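Local coordinates for protein carbonic anhydrase (Coccomyxa sp. PA, PDB 3UCJ) that probably catalyses the reversible hydration of carbon dioxide to hydrogencarbonate and a proton, as a zinc-dependent beta-class carbonic anhydrase, at residues N81-S84 against C85-Y88; I170-A173 against A174-R177; Q161-N164 against V165-P169; R51-P54 against A55-F58. All coordinates share one frame; numbering follows the deposited sequence.

Contact 1: N81-S84 against C85-Y88. With AZM (5-acetamido-1,3,4-thiadiazole-2-sulfonamide), chain I.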
loop_
_atom_site.group_PDB
_atom_site.type_symbol
_atom_site.label_atom_id
_atom_site.label_comp_id
_atom_site.label_asym_id
_atom_site.label_seq_id
_atom_site.Cartn_x
_atom_site.Cartn_y
_atom_site.Cartn_z
ATOM N N ASN A 81 6.253 -3.980 -0.344
ATOM C CA ASN A 81 7.645 -3.833 -0.054
ATOM C C ASN A 81 8.201 -5.116 0.627
ATOM O O ASN A 81 9.138 -5.803 0.127
ATOM C CB ASN A 81 7.795 -2.576 0.927
ATOM C CG ASN A 81 9.208 -2.219 1.253
ATOM O OD1 ASN A 81 10.057 -3.079 1.557
ATOM N ND2 ASN A 81 9.459 -0.859 1.411
ATOM N N CYS A 82 7.682 -5.440 1.817
ATOM C CA CYS A 82 8.134 -6.709 2.432
ATOM C C CYS A 82 7.792 -7.954 1.556
ATOM O O CYS A 82 8.664 -8.903 1.404
ATOM C CB CYS A 82 7.390 -6.903 3.767
ATOM S SG CYS A 82 8.037 -8.345 4.723
ATOM N N MET A 83 6.623 -7.960 0.952
ATOM C CA MET A 83 6.219 -9.167 0.137
ATOM C C MET A 83 7.142 -9.387 -1.082
ATOM O O MET A 83 7.433 -10.589 -1.424
ATOM C CB MET A 83 4.775 -9.090 -0.283
ATOM C CG MET A 83 3.797 -9.286 0.925
ATOM S SD MET A 83 3.892 -11.036 1.466
ATOM C CE MET A 83 4.563 -10.845 3.102
ATOM N N SER A 84 7.676 -8.326 -1.701
ATOM C CA SER A 84 8.654 -8.442 -2.828
ATOM C C SER A 84 9.989 -9.050 -2.387
ATOM O O SER A 84 10.566 -9.898 -3.057
ATOM C CB SER A 84 8.915 -7.042 -3.452
ATOM O OG SER A 84 7.775 -6.880 -4.214
ATOM N N CYS A 85 10.459 -8.701 -1.201
ATOM C CA CYS A 85 11.657 -9.295 -0.651
ATOM C C CYS A 85 11.405 -10.772 -0.375
ATOM O O CYS A 85 12.319 -11.630 -0.675
ATOM C CB CYS A 85 12.004 -8.682 0.715
ATOM S SG CYS A 85 12.675 -6.984 0.578
ATOM N N LEU A 86 10.246 -11.086 0.181
ATOM C CA LEU A 86 9.867 -12.495 0.407
ATOM C C LEU A 86 9.782 -13.250 -0.935
ATOM O O LEU A 86 10.338 -14.380 -1.074
ATOM C CB LEU A 86 8.523 -12.591 1.144
ATOM C CG LEU A 86 8.030 -13.830 1.865
ATOM C CD1 LEU A 86 9.138 -14.467 2.817
ATOM C CD2 LEU A 86 6.741 -13.430 2.619
ATOM N N GLU A 87 9.056 -12.713 -1.885
ATOM C CA GLU A 87 8.811 -13.442 -3.163
ATOM C C GLU A 87 10.146 -13.625 -3.934
ATOM O O GLU A 87 10.477 -14.777 -4.360
ATOM C CB GLU A 87 7.880 -12.653 -4.076
ATOM C CG GLU A 87 7.573 -13.407 -5.360
ATOM C CD GLU A 87 6.609 -12.622 -6.265
ATOM O OE1 GLU A 87 7.135 -11.778 -6.981
ATOM O OE2 GLU A 87 5.398 -12.906 -6.351
ATOM N N TYR A 88 10.950 -12.581 -4.060
ATOM C CA TYR A 88 12.214 -12.694 -4.799
ATOM C C TYR A 88 13.183 -13.754 -4.183
ATOM O O TYR A 88 13.759 -14.594 -4.923
ATOM C CB TYR A 88 12.913 -11.337 -5.009
ATOM C CG TYR A 88 14.173 -11.551 -5.838
ATOM C CD1 TYR A 88 14.048 -11.937 -7.174
ATOM C CD2 TYR A 88 15.419 -11.426 -5.272
ATOM C CE1 TYR A 88 15.204 -12.195 -7.980
ATOM C CE2 TYR A 88 16.589 -11.631 -6.054
ATOM C CZ TYR A 88 16.425 -12.066 -7.433
ATOM O OH TYR A 88 17.595 -12.290 -8.166
HETATM C C1 AZM I . 17.313 -8.106 -7.013
HETATM C C2 AZM I . 15.865 -9.083 -8.691
HETATM C C3 AZM I . 13.686 -8.947 -9.596
HETATM C C4 AZM I . 12.599 -9.510 -10.466
HETATM N N1 AZM I . 19.400 -6.580 -6.241
HETATM N N2 AZM I . 17.119 -9.445 -8.867
HETATM N N3 AZM I . 18.039 -8.914 -7.833
HETATM N N4 AZM I . 14.928 -9.452 -9.627
HETATM O O1 AZM I . 18.542 -8.418 -4.828
HETATM O O2 AZM I . 16.957 -6.510 -5.335
HETATM O O3 AZM I . 13.408 -7.988 -8.869
HETATM S S1 AZM I . 18.147 -7.356 -5.705
HETATM S S2 AZM I . 15.638 -8.031 -7.380
#
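A two-turn piece of helix 80-92 shows how one helix can serve two surfaces at once: Met83 and Leu86 meet on one flank, while Tyr88, at its C-terminal end, forms a wall of a second acetazolamide pocket, separate from the zinc site, with Gln38 and Phe66. The turns are joined by regular i to i+4 bonds. Leu86 N donates to Cys82 O, Tyr88 N to Ser84 O, and Glu87 N to Met83 O at a short 2.7 Å. The Met83 and Leu86 side chains lie alongside each other, and the thioether, bent at chi2 and chi3, brings Met83 CE to Leu86 CD2 at 3.4 Å, tighter than ordinary van der Waals contact. The ring of Tyr88 swings away from the preceding turn because its CG lies opposite the backbone N (chi1 -177°). There the thiadiazole sits over one face, with AZM C2 3.2 Å above the Tyr88 ring plane and displaced toward its rim. AZM N2, 3.0 Å from Tyr88 OH, belongs to the same face contact; the hydroxyl is hydrogen-bonded to a glycerol, probably from the crystallisation liquor, and the drug to Gln38. A valine here would remove the ring and its hydroxyl, and the thiadiazole would probably lose the flat surface beneath it and be free to shift. Both carboxylate oxygens of Glu87 are hydrogen-bonded by the second subunit, OE1 to Thr123 and OE2 to the backbone N of Val122. The chemistry thus implies a division of labour, with aromatic surface given to the ligand and the buried acid paired across the subunit interface.

Contact 2: I170-A173 against A174-R177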
loop_
_atom_site.group_PDB
_atom_site.type_symbol
_atom_site.label_atom_id
_atom_site.label_comp_id
_atom_site.label_asym_id
_atom_site.label_seq_id
_atom_site.Cartn_x
_atom_site.Cartn_y
_atom_site.Cartn_z
ATOM N N ILE A 170 3.426 -16.750 -0.392
ATOM C CA ILE A 170 4.725 -17.081 -0.935
ATOM C C ILE A 170 5.227 -18.341 -0.203
ATOM O O ILE A 170 5.645 -19.287 -0.857
ATOM C CB ILE A 170 5.779 -15.949 -0.690
ATOM C CG1 ILE A 170 5.400 -14.581 -1.403
ATOM C CG2 ILE A 170 7.207 -16.455 -1.045
ATOM C CD1 ILE A 170 4.815 -14.703 -2.734
ATOM N N VAL A 171 5.251 -18.300 1.139
ATOM C CA VAL A 171 5.781 -19.466 1.915
ATOM C C VAL A 171 4.894 -20.698 1.758
ATOM O O VAL A 171 5.429 -21.862 1.680
ATOM C CB VAL A 171 6.002 -19.084 3.388
ATOM C CG1 VAL A 171 6.279 -20.327 4.230
ATOM C CG2 VAL A 171 7.119 -18.146 3.496
ATOM N N GLN A 172 3.581 -20.458 1.718
ATOM C CA GLN A 172 2.598 -21.504 1.635
ATOM C C GLN A 172 2.748 -22.184 0.252
ATOM O O GLN A 172 2.734 -23.432 0.173
ATOM C CB GLN A 172 1.191 -21.028 1.806
ATOM C CG GLN A 172 0.788 -20.847 3.302
ATOM C CD GLN A 172 0.758 -22.217 4.022
ATOM O OE1 GLN A 172 0.190 -23.200 3.482
ATOM N NE2 GLN A 172 1.367 -22.289 5.204
ATOM N N ALA A 173 2.941 -21.388 -0.802
ATOM C CA ALA A 173 3.127 -21.961 -2.133
ATOM C C ALA A 173 4.437 -22.785 -2.182
ATOM O O ALA A 173 4.422 -23.863 -2.806
ATOM C CB ALA A 173 3.045 -20.859 -3.240
ATOM N N ALA A 174 5.508 -22.345 -1.523
ATOM C CA ALA A 174 6.798 -22.957 -1.555
ATOM C C ALA A 174 6.726 -24.303 -0.820
ATOM O O ALA A 174 7.206 -25.357 -1.343
ATOM C CB ALA A 174 7.818 -22.122 -0.917
ATOM N N TRP A 175 6.124 -24.290 0.359
ATOM C CA TRP A 175 5.847 -25.555 1.057
ATOM C C TRP A 175 4.986 -26.508 0.195
ATOM O O TRP A 175 5.274 -27.703 0.147
ATOM C CB TRP A 175 5.228 -25.323 2.436
ATOM C CG TRP A 175 6.188 -24.742 3.473
ATOM C CD1 TRP A 175 7.538 -24.688 3.403
ATOM C CD2 TRP A 175 5.823 -24.212 4.773
ATOM N NE1 TRP A 175 8.046 -24.153 4.558
ATOM C CE2 TRP A 175 7.009 -23.863 5.417
ATOM C CE3 TRP A 175 4.586 -24.052 5.448
ATOM C CZ2 TRP A 175 7.028 -23.288 6.695
ATOM C CZ3 TRP A 175 4.612 -23.540 6.737
ATOM C CH2 TRP A 175 5.809 -23.175 7.344
ATOM N N ALA A 176 3.951 -26.022 -0.479
ATOM C CA ALA A 176 3.092 -26.899 -1.257
ATOM C C ALA A 176 3.830 -27.573 -2.407
ATOM O O ALA A 176 3.335 -28.609 -2.899
ATOM C CB ALA A 176 1.843 -26.197 -1.792
ATOM N N ARG A 177 4.936 -26.984 -2.880
ATOM C CA ARG A 177 5.705 -27.587 -3.989
ATOM C C ARG A 177 6.918 -28.349 -3.475
ATOM O O ARG A 177 7.783 -28.769 -4.249
ATOM C CB ARG A 177 6.053 -26.532 -5.095
ATOM C CG ARG A 177 7.156 -25.504 -4.710
ATOM C CD ARG A 177 7.345 -24.370 -5.782
ATOM N NE ARG A 177 8.268 -23.340 -5.297
ATOM C CZ ARG A 177 7.886 -22.075 -4.923
ATOM N NH1 ARG A 177 6.631 -21.659 -5.036
ATOM N NH2 ARG A 177 8.806 -21.236 -4.468
HETATM O O HOH W 1 6.123 -19.187 -3.663
#
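Ile170 O is gripped twice: by Ala174 N at 3.1 Å, and by a water that donates to Ile170 O at 2.8 Å. That water in turn accepts from Arg177 NH1 at 2.9 Å, in the plane of the guanidinium, and so ties the end of helix 169-176 back to its first turn. The guanidinium lies with one face over Ala174 CA, while its NH2 forms a salt bridge with Asp91 and a hydrogen bond with Gln179. On another flank Val171 CG1 sits over the face of the Trp175 indole in a CH-pi contact, 3.9 Å from the centroid of the Trp175 six-membered ring and 14° off its normal. The methyl gets there because it stands opposite the Val171 backbone N (chi1 169°). The Gln172 amide stands steeply to the indole, the two planes 83° apart, with Gln172 NE2 3.7 Å from Trp175 CE3; that NE2 is hydrogen-bonded to Cys166 O. Trp175 NE1 is hydrogen-bonded to Leu181 O. A serine in place of Trp175 would probably leave the Val171 methyl without its ring face and Leu181 O without its NE1 donor. Ile170 and Ala174 face helix 80-92, whereas Gln172 and Trp175 both pack on Met205 of helix 205-211.

Contact 3: Q161-N164 against V165-P169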
loop_
_atom_site.group_PDB
_atom_site.type_symbol
_atom_site.label_atom_id
_atom_site.label_comp_id
_atom_site.label_asym_id
_atom_site.label_seq_id
_atom_site.Cartn_x
_atom_site.Cartn_y
_atom_site.Cartn_z
ATOM N N GLN A 161 4.647 -12.219 13.730
ATOM C CA GLN A 161 5.253 -11.961 12.413
ATOM C C GLN A 161 5.781 -13.295 11.884
ATOM O O GLN A 161 5.719 -13.550 10.674
ATOM C CB GLN A 161 6.332 -10.853 12.420
ATOM C CG GLN A 161 5.795 -9.499 12.964
ATOM C CD GLN A 161 4.411 -9.070 12.378
ATOM O OE1 GLN A 161 4.140 -9.272 11.165
ATOM N NE2 GLN A 161 3.497 -8.483 13.270
ATOM N N VAL A 162 6.184 -14.186 12.778
ATOM C CA VAL A 162 6.515 -15.560 12.308
ATOM C C VAL A 162 5.329 -16.226 11.735
ATOM O O VAL A 162 5.411 -16.862 10.620
ATOM C CB VAL A 162 7.157 -16.433 13.451
ATOM C CG1 VAL A 162 7.137 -17.942 13.066
ATOM C CG2 VAL A 162 8.529 -15.914 13.711
ATOM N N PHE A 163 4.171 -16.105 12.402
ATOM C CA PHE A 163 2.955 -16.689 11.828
ATOM C C PHE A 163 2.628 -16.063 10.461
ATOM O O PHE A 163 2.255 -16.767 9.460
ATOM C CB PHE A 163 1.734 -16.458 12.811
ATOM C CG PHE A 163 0.450 -17.071 12.321
ATOM C CD1 PHE A 163 0.062 -18.327 12.826
ATOM C CD2 PHE A 163 -0.408 -16.401 11.439
ATOM C CE1 PHE A 163 -1.121 -18.932 12.439
ATOM C CE2 PHE A 163 -1.657 -17.017 10.989
ATOM C CZ PHE A 163 -1.998 -18.306 11.487
ATOM N N ASN A 164 2.778 -14.735 10.389
ATOM C CA ASN A 164 2.457 -14.091 9.095
ATOM C C ASN A 164 3.377 -14.594 7.951
ATOM O O ASN A 164 2.915 -14.771 6.835
ATOM C CB ASN A 164 2.596 -12.553 9.225
ATOM C CG ASN A 164 1.411 -11.983 10.037
ATOM O OD1 ASN A 164 0.404 -12.667 10.149
ATOM N ND2 ASN A 164 1.591 -10.844 10.722
ATOM N N VAL A 165 4.645 -14.799 8.259
ATOM C CA VAL A 165 5.594 -15.294 7.227
ATOM C C VAL A 165 5.108 -16.744 6.864
ATOM O O VAL A 165 4.936 -17.080 5.662
ATOM C CB VAL A 165 7.016 -15.289 7.748
ATOM C CG1 VAL A 165 8.020 -16.184 6.840
ATOM C CG2 VAL A 165 7.603 -13.837 7.867
ATOM N N CYS A 166 4.852 -17.603 7.861
ATOM C CA CYS A 166 4.367 -18.941 7.558
ATOM C C CYS A 166 3.054 -19.004 6.781
ATOM O O CYS A 166 2.871 -19.887 5.897
ATOM C CB CYS A 166 4.234 -19.832 8.819
ATOM S SG CYS A 166 5.802 -20.038 9.637
ATOM N N ALA A 167 2.130 -18.078 7.051
ATOM C CA ALA A 167 0.852 -18.015 6.376
ATOM C C ALA A 167 0.870 -17.241 5.048
ATOM O O ALA A 167 -0.156 -17.178 4.361
ATOM C CB ALA A 167 -0.163 -17.291 7.309
ATOM N N SER A 168 1.999 -16.694 4.693
ATOM C CA SER A 168 2.082 -15.899 3.504
ATOM C C SER A 168 1.860 -16.742 2.273
ATOM O O SER A 168 2.252 -17.929 2.268
ATOM C CB SER A 168 3.383 -15.186 3.350
ATOM O OG SER A 168 4.571 -16.040 3.186
ATOM N N PRO A 169 1.273 -16.140 1.229
ATOM C CA PRO A 169 1.050 -16.964 0.021
ATOM C C PRO A 169 2.351 -17.487 -0.524
ATOM O O PRO A 169 2.360 -18.610 -1.071
ATOM C CB PRO A 169 0.364 -15.987 -0.969
ATOM C CG PRO A 169 -0.374 -14.995 -0.046
ATOM C CD PRO A 169 0.606 -14.829 1.132
#
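Backbone hydrogen bonds join Gln161 to Val165 and Val162 to Cys166, the second with Cys166 N 2.9 Å from Val162 O. The next, from Ala167 N to Phe163 O, is 2.7 Å long. Among the side-chain bonds, Asn164 ND2 reaches back one turn to Gln161 OE1 at 3.0 Å. The acceptor lies in the Asn164 amide plane, but the donor stands above the plane of the Gln161 carboxamide, 48° out of it; the same OE1 also accepts from Val75 N. Val165 O is held by two donors of Ser168: the hydroxyl OG at 2.7 Å, in the carbonyl plane on a lone pair, and the backbone N at 3.1 Å. With its OG set between the backbone N and the carbonyl carbon (chi1 64°), Ser168 can reach both ways, since it is the N-cap residue of helix 169-176 and its OG also accepts from Val171 N. One hydroxyl therefore works at the join between helix 146-167 and the helix that follows, giving its proton to the first and capping the second. The apolar contacts are looser. Phe163 sets CE2 4.0 Å from Ala167 CB, and both residues touch Leu216 of helix 216-220. Val162 CG1 is 4.2 Å from Cys166 SG, and these two side chains pack against Ile202 of strand 194-202, while Val165 faces Ile98 and Val100 of strand 97-103.

Contact 4: R51-P54 against A55-F58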
loop_
_atom_site.group_PDB
_atom_site.type_symbol
_atom_site.label_atom_id
_atom_site.label_comp_id
_atom_site.label_asym_id
_atom_site.label_seq_id
_atom_site.Cartn_x
_atom_site.Cartn_y
_atom_site.Cartn_z
ATOM N N ARG A 51 20.352 0.229 15.816
ATOM C CA ARG A 51 21.205 -0.564 16.691
ATOM C C ARG A 51 21.279 -2.010 16.272
ATOM O O ARG A 51 21.936 -2.846 16.965
ATOM C CB ARG A 51 20.706 -0.437 18.113
ATOM C CG ARG A 51 20.895 0.938 18.588
ATOM C CD ARG A 51 20.093 1.155 19.890
ATOM N NE ARG A 51 18.626 0.991 19.723
ATOM C CZ ARG A 51 17.761 0.896 20.738
ATOM N NH1 ARG A 51 18.199 0.893 22.038
ATOM N NH2 ARG A 51 16.461 0.697 20.475
ATOM N N VAL A 52 20.585 -2.339 15.174
ATOM C CA VAL A 52 20.343 -3.751 14.868
ATOM C C VAL A 52 20.729 -4.091 13.400
ATOM O O VAL A 52 19.844 -4.096 12.492
ATOM C CB VAL A 52 18.851 -4.155 15.089
ATOM C CG1 VAL A 52 18.678 -5.694 15.078
ATOM C CG2 VAL A 52 18.287 -3.499 16.423
ATOM N N SER A 53 22.009 -4.444 13.195
ATOM C CA SER A 53 22.502 -4.711 11.824
ATOM C C SER A 53 22.732 -6.224 11.583
ATOM O O SER A 53 23.655 -6.805 12.186
ATOM C CB SER A 53 23.789 -3.938 11.622
ATOM O OG SER A 53 24.382 -4.365 10.417
ATOM N N PRO A 54 21.918 -6.860 10.722
ATOM C CA PRO A 54 21.920 -8.308 10.709
ATOM C C PRO A 54 23.290 -8.881 10.253
ATOM O O PRO A 54 23.787 -9.874 10.857
ATOM C CB PRO A 54 20.819 -8.664 9.694
ATOM C CG PRO A 54 20.433 -7.421 9.057
ATOM C CD PRO A 54 20.745 -6.314 10.010
ATOM N N ALA A 55 23.917 -8.269 9.240
ATOM C CA ALA A 55 25.192 -8.883 8.787
ATOM C C ALA A 55 26.314 -8.742 9.831
ATOM O O ALA A 55 27.031 -9.710 10.097
ATOM C CB ALA A 55 25.631 -8.394 7.377
ATOM N N GLN A 56 26.448 -7.572 10.426
ATOM C CA GLN A 56 27.334 -7.381 11.595
ATOM C C GLN A 56 27.015 -8.376 12.703
ATOM O O GLN A 56 27.889 -9.195 13.085
ATOM C CB GLN A 56 27.255 -5.952 12.172
ATOM C CG GLN A 56 27.550 -4.895 11.128
ATOM C CD GLN A 56 28.175 -3.657 11.729
ATOM O OE1 GLN A 56 27.696 -3.108 12.764
ATOM N NE2 GLN A 56 29.280 -3.211 11.112
ATOM N N LEU A 57 25.769 -8.397 13.192
ATOM C CA LEU A 57 25.528 -9.195 14.405
ATOM C C LEU A 57 25.667 -10.694 14.204
ATOM O O LEU A 57 25.914 -11.446 15.176
ATOM C CB LEU A 57 24.196 -8.849 15.079
ATOM C CG LEU A 57 22.923 -9.309 14.385
ATOM C CD1 LEU A 57 22.514 -10.575 15.004
ATOM C CD2 LEU A 57 21.835 -8.201 14.573
ATOM N N PHE A 58 25.514 -11.160 12.978
ATOM C CA PHE A 58 25.746 -12.546 12.718
ATOM C C PHE A 58 27.144 -12.789 12.133
ATOM O O PHE A 58 27.402 -13.932 11.694
ATOM C CB PHE A 58 24.712 -13.148 11.748
ATOM C CG PHE A 58 23.337 -13.305 12.354
ATOM C CD1 PHE A 58 22.218 -12.654 11.788
ATOM C CD2 PHE A 58 23.157 -14.086 13.498
ATOM C CE1 PHE A 58 20.957 -12.805 12.367
ATOM C CE2 PHE A 58 21.879 -14.220 14.097
ATOM C CZ PHE A 58 20.798 -13.559 13.539
#
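The chain turns into a short helix at Ser53, where two successive i to i+4 bonds form the turn: Leu57 N donates to Ser53 O at 2.8 Å, and Phe58 N to Pro54 O at 3.0 Å. Pro54 suits the first position of the helix, because its nitrogen has no hydrogen to give. Ser53 occupies the N-cap position, yet its side chain makes no capping bond. Its hydroxyl stands opposite the backbone N (chi1 170°) and lies on the aliphatic part of Gln56 instead, with Ser53 OG 3.3 Å from Gln56 CG. The amide of Gln56 is used elsewhere: NE2 is hydrogen-bonded to Met60 O of the second subunit. Leu57 takes a cramped rotamer, CG placed between the backbone N and the carbonyl carbon (chi1 72°). This turns CD2 back over the entry to the helix, to 3.3 Å from Ser53 O, and alongside Val52, whose CG1 is 4.1 Å from Leu57 CD2. Leu57 CD1 sits over the centre of the Phe58 ring, 3.6 Å above its plane. Pro54 O is 3.3 Å from Phe58 CD1. Val52 also touches His103, a zinc ligand, and Arg51 forms a salt bridge with Asp49, which lines the zinc-site acetazolamide pocket here and is seen binding zinc in another structure of this protein. The segment begins with the arginine that closes the Cys-X-Asp-Ser-Arg signature, a hallmark of beta-class carbonic anhydrases, and leads the chain from the metal site into the subunit interface.

Contacts 1, 2 and 3 form one packed cluster, whereas contact 4 stands apart by the zinc. Contact 3 leads straight into contact 2 along the chain, and their side chains meet where Trp175 CH2 lies 3.9 Å from Cys166 SG. Contact 1 leans on both: Leu86 CD2 is 3.4 Å from Ser168 OG, and Glu87 CB 3.9 Å from Ile170 CD1. Contact 4 is about 20 Å from contact 1 and 28 Å from contact 2, centre to centre. The two drug sites divide likewise, one lying against the Tyr88 ring of contact 1, the other at the metal, its nearest atom about 7 Å from the Val52 side chain. Contacts 1 and 4 both reach the second subunit, contacts 2 and 3 the third.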